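Local coordinates for protein AopB (Aeromonas hydrophila, PDB 3WXX) that probably helps to build the type III secretion translocon in the host membrane, and is held here as a partner of its chaperone AcrH, at residues L34-A39 with I192-V197; L136-V141 with A204-K209; A147-G152 with A186-A191. One frame throughout, in Å; residues are numbered along the deposited sequence.

From the N terminus the chain first places helix 24-42, whose residues 34-39 are met by 192-197 of helix 179-198; contact 1 thus closes a loop of 152 intervening residues. Contact 2 begins next, at 136-141 on helix 126-151, and closes at 204-209 on helix 201-217, beyond the end of contact 1, so the two loops cross. Contact 3 joins 147-152 of helix 126-151 to 186-191 of helix 179-198 and lies within both. Helix 179-198 thus serves contacts 1 and 3, whose centres are about 10 Å apart, and helix 126-151 serves contacts 2 and 3. Ile-192 and Ala-196 pack on Ala-204, bringing contacts 1 and 2 together.

Contact 1: L34-A39 with I192-V197; sequences LGTANA and IVSIAV
Val-197 lies over Gly-35 and crosses the side chain of Asn-38 at about a right angle, where the axes of 34-39 and 192-197 make 117°. Val-197 CG1 is anti to the backbone N (chi1 164°) and rests 3.9 Å from Gly-35 CA and 3.8 Å from Asn-38 ND2; it also reaches Asn-38 CB, with Val-197 CG2 only slightly farther from that atom. With no side chain on Gly-35, the axes approach to 8.1 Å and the backbones meet almost directly: Gly-35 O stands 3.8 Å from Ser-194 CA. A turn further along helix 24-42, Ala-39 presents its methyl between two neighbours, with Ala-39 CB 3.9 Å from Val-193 CG1 and also against Ser-194 OG. Thr-36 starts out pointing away, yet its methyl CG2 comes back to 3.6 Å from Ser-194 OG. Both hydroxyls bond within their own helices, Thr-36 OG1 with Gln-33 O and Ser-194 OG with Val-190 O, which lets small polar residues sit in an apolar seam. Packing of small side chains therefore carries this junction: glycine, alanine and serine permit the close approach, Val-193 packs on Ala-39, and a predicted transmembrane segment is joined to the N-terminal helix with no polar bond between 34-39 and 192-197.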
loop_
_atom_site.group_PDB
_atom_site.type_symbol
_atom_site.label_atom_id
_atom_site.label_comp_id
_atom_site.label_asym_id
_atom_site.label_seq_id
_atom_site.Cartn_x
_atom_site.Cartn_y
_atom_site.Cartn_z
ATOM N N LEU B 34 3.698 14.667 7.615
ATOM C CA LEU B 34 4.836 15.301 8.272
ATOM C C LEU B 34 6.160 14.613 7.977
ATOM O O LEU B 34 7.173 15.270 7.764
ATOM C CB LEU B 34 4.598 15.309 9.787
ATOM C CG LEU B 34 5.518 16.076 10.748
ATOM C CD1 LEU B 34 5.613 17.552 10.382
ATOM C CD2 LEU B 34 4.996 15.902 12.173
ATOM N N GLY B 35 6.140 13.294 7.952
ATOM C CA GLY B 35 7.341 12.516 7.693
ATOM C C GLY B 35 7.889 12.643 6.289
ATOM O O GLY B 35 9.092 12.688 6.125
ATOM N N THR B 36 7.025 12.708 5.276
ATOM C CA THR B 36 7.486 12.860 3.885
ATOM C C THR B 36 7.775 14.310 3.525
ATOM O O THR B 36 8.532 14.590 2.592
ATOM C CB THR B 36 6.503 12.258 2.826
ATOM O OG1 THR B 36 5.173 12.734 3.046
ATOM C CG2 THR B 36 6.501 10.737 2.878
ATOM N N ALA B 37 7.154 15.238 4.242
ATOM C CA ALA B 37 7.456 16.653 4.059
ATOM C C ALA B 37 8.901 16.908 4.491
ATOM O O ALA B 37 9.687 17.469 3.716
ATOM C CB ALA B 37 6.497 17.506 4.864
ATOM N N ASN B 38 9.235 16.487 5.716
ATOM C CA ASN B 38 10.622 16.529 6.195
ATOM C C ASN B 38 11.576 15.730 5.318
ATOM O O ASN B 38 12.754 16.033 5.254
ATOM C CB ASN B 38 10.725 15.986 7.628
ATOM C CG ASN B 38 10.071 16.894 8.662
ATOM O OD1 ASN B 38 9.891 18.090 8.429
ATOM N ND2 ASN B 38 9.730 16.332 9.818
ATOM N N ALA B 39 11.074 14.664 4.706
ATOM C CA ALA B 39 11.885 13.820 3.850
ATOM C C ALA B 39 12.317 14.572 2.605
ATOM O O ALA B 39 13.487 14.549 2.244
ATOM C CB ALA B 39 11.115 12.563 3.467
ATOM N N ILE B 192 12.501 5.325 2.838
ATOM C CA ILE B 192 13.509 5.075 3.890
ATOM C C ILE B 192 13.763 6.304 4.745
ATOM O O ILE B 192 13.836 6.217 5.977
ATOM C CB ILE B 192 14.861 4.598 3.336
ATOM C CG1 ILE B 192 14.776 3.121 2.985
ATOM C CG2 ILE B 192 15.922 4.691 4.397
ATOM C CD1 ILE B 192 14.361 2.871 1.573
ATOM N N VAL B 193 13.908 7.444 4.083
ATOM C CA VAL B 193 14.151 8.666 4.811
ATOM C C VAL B 193 12.927 8.927 5.674
ATOM O O VAL B 193 13.038 9.126 6.890
ATOM C CB VAL B 193 14.429 9.846 3.859
ATOM C CG1 VAL B 193 14.547 11.142 4.638
ATOM C CG2 VAL B 193 15.701 9.604 3.058
ATOM N N SER B 194 11.759 8.924 5.033
ATOM C CA SER B 194 10.500 9.166 5.747
ATOM C C SER B 194 10.410 8.263 6.972
ATOM O O SER B 194 9.967 8.723 8.019
ATOM C CB SER B 194 9.291 8.943 4.833
ATOM O OG SER B 194 9.642 9.129 3.461
ATOM N N ILE B 195 10.799 6.978 6.850
ATOM C CA ILE B 195 10.763 6.073 8.019
ATOM C C ILE B 195 11.722 6.600 9.066
ATOM O O ILE B 195 11.357 6.736 10.231
ATOM C CB ILE B 195 11.140 4.602 7.708
ATOM C CG1 ILE B 195 10.150 3.907 6.759
ATOM C CG2 ILE B 195 11.196 3.780 8.985
ATOM C CD1 ILE B 195 8.777 3.656 7.341
ATOM N N ALA B 196 12.934 6.944 8.624
ATOM C CA ALA B 196 13.965 7.452 9.520
ATOM C C ALA B 196 13.403 8.583 10.329
ATOM O O ALA B 196 13.465 8.570 11.555
ATOM C CB ALA B 196 15.171 7.925 8.747
ATOM N N VAL B 197 12.794 9.538 9.633
ATOM C CA VAL B 197 12.146 10.694 10.280
ATOM C C VAL B 197 11.043 10.287 11.261
ATOM O O VAL B 197 11.080 10.669 12.416
ATOM C CB VAL B 197 11.540 11.652 9.228
ATOM C CG1 VAL B 197 10.553 12.620 9.870
ATOM C CG2 VAL B 197 12.651 12.398 8.485
#

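Contact 2: L136-V141 with A204-K209; sequences LIATGV and ASTAMK
The short axes of 136-141 and 204-209 run at 147° to each other and approach to 9.2 Å, an inclined antiparallel helix pair in which Ile-137, Ala-138 and Val-141 face Lys-209, Thr-206 and Ala-207. It joins helices 126-151 and 201-217 of the SseC-like region, both segments overlapping predicted transmembrane stretches, and the chaperone AcrH contacts it. The first helix is kinked: Ala-138 and Thr-139 depart from helical angles, Thr-139 with positive phi, and the backbone N of Gly-140 and of Val-141 lacks its bond to the preceding turn. Val-141 N instead bonds Ala-138 O at 3.0 Å, while the Gly-140 backbone hydrogen-bonds to the AcrH chain. Beyond the kink the helices draw together, the CA atoms of Val-141 and Ala-207 being 5.8 Å apart.

Val-141 buries more surface than any other residue of the pair. Val-141 CG1, anti to the backbone N (chi1 174°), lies 3.7 Å from the small methyl Ala-207 CB and touches Thr-206 CG2 as well. That threonine methyl, Thr-206 CG2, also meets Ala-138 CB at 4.0 Å, bridging two residues of the opposing helix. Thr-206 OG1 bonds Ser-202 O and Glu-6 of the AcrH chain, a place apt for a residue with one polar and one apolar arm. Leu-9 of AcrH packs on Val-141.

The far end is wider and lies on the surface. There the lysine offers its aliphatic part: bent at chi3 (83°), Lys-209 crosses Ile-137 obliquely, with Lys-209 CE 4.0 Å from Ile-137 CG2.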
loop_
_atom_site.group_PDB
_atom_site.type_symbol
_atom_site.label_atom_id
_atom_site.label_comp_id
_atom_site.label_asym_id
_atom_site.label_seq_id
_atom_site.Cartn_x
_atom_site.Cartn_y
_atom_site.Cartn_z
ATOM N N LEU B 136 8.183 -10.664 4.954
ATOM C CA LEU B 136 8.956 -11.862 5.380
ATOM C C LEU B 136 10.285 -11.559 6.080
ATOM O O LEU B 136 10.570 -12.119 7.131
ATOM C CB LEU B 136 9.276 -12.747 4.185
ATOM C CG LEU B 136 8.095 -13.584 3.723
ATOM C CD1 LEU B 136 8.306 -13.999 2.277
ATOM C CD2 LEU B 136 7.898 -14.787 4.639
ATOM N N ILE B 137 11.070 -10.645 5.511
ATOM C CA ILE B 137 12.307 -10.217 6.163
ATOM C C ILE B 137 12.104 -9.389 7.442
ATOM O O ILE B 137 12.800 -9.600 8.424
ATOM C CB ILE B 137 13.168 -9.349 5.256
ATOM C CG1 ILE B 137 13.456 -10.052 3.926
ATOM C CG2 ILE B 137 14.447 -8.961 5.968
ATOM C CD1 ILE B 137 14.262 -11.318 4.065
ATOM N N ALA B 138 11.163 -8.440 7.446
ATOM C CA ALA B 138 11.140 -7.447 8.536
ATOM C C ALA B 138 9.764 -7.172 9.167
ATOM O O ALA B 138 9.591 -6.150 9.867
ATOM C CB ALA B 138 11.792 -6.164 8.035
ATOM N N THR B 139 8.810 -8.082 8.921
ATOM C CA THR B 139 7.407 -7.942 9.364
ATOM C C THR B 139 6.920 -6.485 9.344
ATOM O O THR B 139 6.967 -5.860 8.300
ATOM C CB THR B 139 7.153 -8.684 10.698
ATOM O OG1 THR B 139 8.115 -8.287 11.674
ATOM C CG2 THR B 139 7.326 -10.178 10.490
ATOM N N GLY B 140 6.495 -5.928 10.467
ATOM C CA GLY B 140 5.874 -4.607 10.472
ATOM C C GLY B 140 6.719 -3.475 9.899
ATOM O O GLY B 140 6.166 -2.496 9.377
ATOM N N VAL B 141 8.047 -3.596 9.959
ATOM C CA VAL B 141 8.888 -2.595 9.340
ATOM C C VAL B 141 8.826 -2.716 7.830
ATOM O O VAL B 141 8.785 -1.704 7.117
ATOM C CB VAL B 141 10.337 -2.698 9.798
ATOM C CG1 VAL B 141 11.216 -1.728 9.036
ATOM C CG2 VAL B 141 10.409 -2.396 11.264
ATOM N N ALA B 204 14.625 2.675 9.973
ATOM C CA ALA B 204 14.956 2.981 8.586
ATOM C C ALA B 204 16.022 2.039 8.060
ATOM O O ALA B 204 15.994 1.599 6.916
ATOM C CB ALA B 204 15.458 4.415 8.483
ATOM N N SER B 205 16.961 1.737 8.933
ATOM C CA SER B 205 18.061 0.889 8.586
ATOM C C SER B 205 17.568 -0.531 8.296
ATOM O O SER B 205 17.951 -1.128 7.280
ATOM C CB SER B 205 19.069 0.888 9.726
ATOM O OG SER B 205 20.100 -0.043 9.493
ATOM N N THR B 206 16.753 -1.063 9.213
ATOM C CA THR B 206 16.058 -2.344 9.029
ATOM C C THR B 206 15.206 -2.331 7.767
ATOM O O THR B 206 15.151 -3.317 7.023
ATOM C CB THR B 206 15.141 -2.640 10.227
ATOM O OG1 THR B 206 15.927 -2.789 11.399
ATOM C CG2 THR B 206 14.370 -3.934 10.052
ATOM N N ALA B 207 14.507 -1.220 7.552
ATOM C CA ALA B 207 13.667 -1.079 6.383
ATOM C C ALA B 207 14.520 -1.183 5.122
ATOM O O ALA B 207 14.113 -1.815 4.133
ATOM C CB ALA B 207 12.896 0.235 6.437
HETATM N N MSE B 208 15.713 -0.603 5.173
HETATM C CA MSE B 208 16.650 -0.680 4.043
HETATM C C MSE B 208 17.101 -2.114 3.827
HETATM O O MSE B 208 17.069 -2.631 2.732
HETATM C CB MSE B 208 17.831 0.275 4.268
HETATM C CG MSE B 208 18.804 0.319 3.092
HETATM SE SE MSE B 208 17.989 1.286 1.595
HETATM C CE MSE B 208 17.576 -0.161 0.304
ATOM N N LYS B 209 17.502 -2.767 4.879
ATOM C CA LYS B 209 17.823 -4.161 4.796
ATOM C C LYS B 209 16.649 -4.982 4.217
ATOM O O LYS B 209 16.845 -5.766 3.295
ATOM C CB LYS B 209 18.206 -4.603 6.186
ATOM C CG LYS B 209 18.600 -6.043 6.353
ATOM C CD LYS B 209 18.434 -6.432 7.862
ATOM C CE LYS B 209 16.982 -6.813 8.212
ATOM N NZ LYS B 209 16.803 -7.077 9.670
#

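Contact 3: A147-G152 with A186-A191; sequences AMMIVG and AEILVA
The C-terminal turn of helix 126-151 meets helix 179-198 in a buried crossing, the axes of 147-151 and 186-191 making 125° and both segments falling in predicted transmembrane regions; Met-148, Met-149 and Gly-152 touch Glu-187, Ile-188 and Ala-191. Ala-191 is small enough for two methionine side chains to meet it, Ala-191 CB lying 3.6 Å from Met-148 CB and 3.9 Å from Met-149 CG, so two adjacent side chains share one methyl. Both methionines are modelled as selenomethionine, a labelled form. Met-149 runs side by side with Ile-188, the two pointing the same way, and Met-149 SE and CE each lie about 4.0 Å from Ile-188 CG1; a flexible, unbranched chain follows the isoleucine well.

Glu-187 makes the remaining contact, one turn before Ala-191. With CG anti to the backbone N (chi1 -164°) and the chain bent at chi2, its CG packs against Met-149 O and its carboxylate comes close to the helix end. There Gly-152 leaves the helical conformation with positive phi, angles at which any CB would jam against the preceding carbonyl, so glycine fits. Val-151 O, just before it, bonds Gln-50 of the AcrH chain.

Glu-187 OE1 and Gly-152 O are two acceptors close together in the model, which at 2.70 Å resolution is not to be relied on. Burial is the firmer ground: a carboxylate buried among mainly apolar groups may have a raised pKa.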
loop_
_atom_site.group_PDB
_atom_site.type_symbol
_atom_site.label_atom_id
_atom_site.label_comp_id
_atom_site.label_asym_id
_atom_site.label_seq_id
_atom_site.Cartn_x
_atom_site.Cartn_y
_atom_site.Cartn_z
ATOM N N ALA B 147 4.204 0.217 2.467
ATOM C CA ALA B 147 3.054 1.077 2.305
ATOM C C ALA B 147 3.492 2.491 1.925
ATOM O O ALA B 147 2.836 3.140 1.120
ATOM C CB ALA B 147 2.222 1.096 3.571
HETATM N N MSE B 148 4.585 2.955 2.521
HETATM C CA MSE B 148 5.171 4.230 2.160
HETATM C C MSE B 148 5.462 4.306 0.693
HETATM O O MSE B 148 5.032 5.229 0.032
HETATM C CB MSE B 148 6.496 4.478 2.871
HETATM C CG MSE B 148 6.357 4.636 4.392
HETATM SE SE MSE B 148 5.793 6.435 4.791
HETATM C CE MSE B 148 6.483 6.268 6.603
HETATM N N MSE B 149 6.151 3.331 0.140
HETATM C CA MSE B 149 6.372 3.377 -1.271
HETATM C C MSE B 149 5.106 3.486 -2.106
HETATM O O MSE B 149 5.071 4.208 -3.132
HETATM C CB MSE B 149 7.029 2.099 -1.671
HETATM C CG MSE B 149 8.430 2.115 -1.132
HETATM SE SE MSE B 149 9.151 0.335 -1.466
HETATM C CE MSE B 149 8.604 0.210 -3.358
ATOM N N ILE B 150 4.066 2.736 -1.704
ATOM C CA ILE B 150 2.852 2.668 -2.492
ATOM C C ILE B 150 2.024 3.921 -2.336
ATOM O O ILE B 150 1.488 4.434 -3.312
ATOM C CB ILE B 150 2.049 1.443 -2.119
ATOM C CG1 ILE B 150 2.730 0.213 -2.733
ATOM C CG2 ILE B 150 0.611 1.583 -2.594
ATOM C CD1 ILE B 150 2.095 -1.089 -2.312
ATOM N N VAL B 151 1.954 4.446 -1.118
ATOM C CA VAL B 151 1.313 5.740 -0.928
ATOM C C VAL B 151 1.891 6.851 -1.821
ATOM O O VAL B 151 1.125 7.678 -2.309
ATOM C CB VAL B 151 1.308 6.172 0.545
ATOM C CG1 VAL B 151 1.090 7.659 0.677
ATOM C CG2 VAL B 151 0.186 5.464 1.256
ATOM N N GLY B 152 3.206 6.882 -2.056
ATOM C CA GLY B 152 3.769 7.834 -3.025
ATOM C C GLY B 152 4.306 9.116 -2.415
ATOM O O GLY B 152 5.464 9.483 -2.634
ATOM N N ALA B 186 13.790 5.946 -6.495
ATOM C CA ALA B 186 13.544 7.259 -5.938
ATOM C C ALA B 186 12.614 7.123 -4.769
ATOM O O ALA B 186 12.920 7.584 -3.667
ATOM C CB ALA B 186 12.923 8.178 -6.979
ATOM N N GLU B 187 11.487 6.447 -5.026
ATOM C CA GLU B 187 10.436 6.231 -4.020
ATOM C C GLU B 187 10.941 5.425 -2.826
ATOM O O GLU B 187 10.725 5.805 -1.659
ATOM C CB GLU B 187 9.233 5.525 -4.649
ATOM C CG GLU B 187 7.978 5.615 -3.802
ATOM C CD GLU B 187 7.752 6.998 -3.180
ATOM O OE1 GLU B 187 7.531 7.981 -3.938
ATOM O OE2 GLU B 187 7.799 7.098 -1.921
ATOM N N ILE B 188 11.661 4.345 -3.119
ATOM C CA ILE B 188 12.226 3.544 -2.053
ATOM C C ILE B 188 13.004 4.466 -1.165
ATOM O O ILE B 188 12.731 4.578 0.014
ATOM C CB ILE B 188 13.165 2.458 -2.551
ATOM C CG1 ILE B 188 12.421 1.426 -3.397
ATOM C CG2 ILE B 188 13.866 1.796 -1.359
ATOM C CD1 ILE B 188 13.338 0.309 -3.894
ATOM N N LEU B 189 13.976 5.144 -1.761
ATOM C CA LEU B 189 14.865 6.010 -1.025
ATOM C C LEU B 189 14.109 7.039 -0.236
ATOM O O LEU B 189 14.405 7.240 0.939
ATOM C CB LEU B 189 15.823 6.673 -1.980
ATOM C CG LEU B 189 16.757 7.757 -1.441
ATOM C CD1 LEU B 189 17.494 7.345 -0.175
ATOM C CD2 LEU B 189 17.731 8.093 -2.564
ATOM N N VAL B 190 13.103 7.671 -0.833
ATOM C CA VAL B 190 12.343 8.697 -0.068
ATOM C C VAL B 190 11.651 8.018 1.146
ATOM O O VAL B 190 11.728 8.523 2.285
ATOM C CB VAL B 190 11.372 9.593 -0.923
ATOM C CG1 VAL B 190 11.764 9.657 -2.397
ATOM C CG2 VAL B 190 9.931 9.120 -0.807
ATOM N N ALA B 191 11.021 6.859 0.896
ATOM C CA ALA B 191 10.351 6.085 1.962
ATOM C C ALA B 191 11.276 5.781 3.141
ATOM O O ALA B 191 10.882 5.947 4.300
ATOM C CB ALA B 191 9.761 4.787 1.406
#